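Local coordinates for protein putative O-Methyltransferase (PDB 3DR5) that is probably an S-adenosyl-L-methionine-dependent O-methyltransferase whose substrate is not known, at residues G33-P37 with T64-V70. Residue numbers count along the deposited sequence, not the author numbering.
Sequences GLPAP and TPAAGLV
Residues 33-37 form an extended, proline-rich linker lying across the start of helix 67-77. Gly33 (phi 64°) is the C-prime residue of the Schellman motif closing the preceding helix; Leu34 to Pro37 then keep psi between 113° and 147°, so the chain runs nearly straight. Register is set by CA pairs Leu34-Ala66 (6.2 Å) and Pro37-Val70 (7.5 Å). The backbone points Leu34 CB toward the other segment, 4.1 Å from Ala66 CB, and rotamer mt (chi1 -50°, chi2 172°) puts Leu34 CD2 4.0 Å from Pro65 CB. Leu69 takes tp (173°, 66°), which brings its CD2 to 3.4 Å from Ala36 CB and 3.9 Å from Pro37 O. Val70, chi1 t, sets CG2 4.0 Å from Pro37 CD. The polar link is one water, 2.9 Å from Pro35 O, to which it donates, and 2.7 Å from Thr64 OG1. Thr64 OG1 (chi1 169°) also accepts from Ala66 N at 3.2 Å, an ST turn leading into the N-cap Ala66. Such a strand-loop-helix turn after strand 59-63 is where Rossmann-like methyltransferases commonly bind the cofactor. Helix 20-31 covers Leu69, helix 91-103 meets Leu34 and Pro65, and Phe134 of strand 130-135 backs Pro37 and Val70.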
loop_
_atom_site.group_PDB
_atom_site.type_symbol
_atom_site.label_atom_id
_atom_site.label_comp_id
_atom_site.label_asym_id
_atom_site.label_seq_id
_atom_site.Cartn_x
_atom_site.Cartn_y
_atom_site.Cartn_z
ATOM N N GLY A 33 26.838 -2.422 -3.254
ATOM C CA GLY A 33 26.353 -3.225 -2.139
ATOM C C GLY A 33 25.337 -2.553 -1.232
ATOM O O GLY A 33 25.263 -2.851 -0.041
ATOM N N LEU A 34 24.538 -1.656 -1.804
ATOM C CA LEU A 34 23.532 -0.923 -1.030
ATOM C C LEU A 34 22.202 -1.657 -0.914
ATOM O O LEU A 34 21.804 -2.371 -1.829
ATOM C CB LEU A 34 23.281 0.447 -1.669
ATOM C CG LEU A 34 24.501 1.308 -2.009
ATOM C CD1 LEU A 34 24.079 2.531 -2.812
ATOM C CD2 LEU A 34 25.198 1.724 -0.730
ATOM N N PRO A 35 21.503 -1.485 0.220
ATOM C CA PRO A 35 20.203 -2.123 0.466
ATOM C C PRO A 35 19.189 -1.507 -0.499
ATOM O O PRO A 35 18.874 -0.318 -0.399
ATOM C CB PRO A 35 19.881 -1.751 1.916
ATOM C CG PRO A 35 21.182 -1.214 2.483
ATOM C CD PRO A 35 21.879 -0.590 1.326
ATOM N N ALA A 36 18.669 -2.321 -1.415
ATOM C CA ALA A 36 17.718 -1.836 -2.416
ATOM C C ALA A 36 16.400 -2.602 -2.447
ATOM O O ALA A 36 16.372 -3.772 -2.824
ATOM C CB ALA A 36 18.359 -1.877 -3.795
ATOM N N PRO A 37 15.294 -1.941 -2.073
ATOM C CA PRO A 37 13.972 -2.577 -2.073
ATOM C C PRO A 37 13.693 -3.153 -3.454
ATOM O O PRO A 37 14.043 -2.530 -4.462
ATOM C CB PRO A 37 13.022 -1.420 -1.751
ATOM C CG PRO A 37 13.870 -0.462 -0.988
ATOM C CD PRO A 37 15.209 -0.523 -1.683
ATOM N N THR A 64 17.873 6.793 3.292
ATOM C CA THR A 64 18.494 5.550 2.852
ATOM C C THR A 64 19.773 5.803 2.057
ATOM O O THR A 64 19.913 6.847 1.425
ATOM C CB THR A 64 17.505 4.790 1.939
ATOM O OG1 THR A 64 18.163 3.696 1.294
ATOM C CG2 THR A 64 16.952 5.741 0.843
ATOM N N PRO A 65 20.710 4.843 2.072
ATOM C CA PRO A 65 21.980 4.949 1.339
ATOM C C PRO A 65 21.732 4.930 -0.168
ATOM O O PRO A 65 22.538 5.426 -0.942
ATOM C CB PRO A 65 22.757 3.710 1.777
ATOM C CG PRO A 65 22.230 3.419 3.129
ATOM C CD PRO A 65 20.752 3.748 3.060
ATOM N N ALA A 66 20.625 4.326 -0.579
ATOM C CA ALA A 66 20.273 4.246 -2.000
ATOM C C ALA A 66 19.037 5.094 -2.279
ATOM O O ALA A 66 18.004 4.585 -2.696
ATOM C CB ALA A 66 20.000 2.801 -2.396
ATOM N N ALA A 67 19.149 6.399 -2.060
ATOM C CA ALA A 67 18.035 7.320 -2.267
ATOM C C ALA A 67 17.641 7.485 -3.726
ATOM O O ALA A 67 16.521 7.906 -4.032
ATOM C CB ALA A 67 18.370 8.681 -1.663
ATOM N N GLY A 68 18.568 7.152 -4.619
ATOM C CA GLY A 68 18.306 7.285 -6.035
ATOM C C GLY A 68 17.257 6.313 -6.542
ATOM O O GLY A 68 16.341 6.701 -7.278
ATOM N N LEU A 69 17.392 5.049 -6.160
ATOM C CA LEU A 69 16.447 4.033 -6.589
ATOM C C LEU A 69 15.087 4.331 -5.944
ATOM O O LEU A 69 14.091 4.525 -6.630
ATOM C CB LEU A 69 16.948 2.636 -6.188
ATOM C CG LEU A 69 15.976 1.476 -6.434
ATOM C CD1 LEU A 69 15.747 1.276 -7.922
ATOM C CD2 LEU A 69 16.537 0.213 -5.814
ATOM N N VAL A 70 15.062 4.371 -4.619
ATOM C CA VAL A 70 13.845 4.662 -3.867
ATOM C C VAL A 70 13.157 5.950 -4.340
ATOM O O VAL A 70 11.942 5.960 -4.565
ATOM C CB VAL A 70 14.165 4.782 -2.354
ATOM C CG1 VAL A 70 12.964 5.355 -1.588
ATOM C CG2 VAL A 70 14.535 3.421 -1.803
HETATM O O HOH W 1 16.819 1.532 0.429
#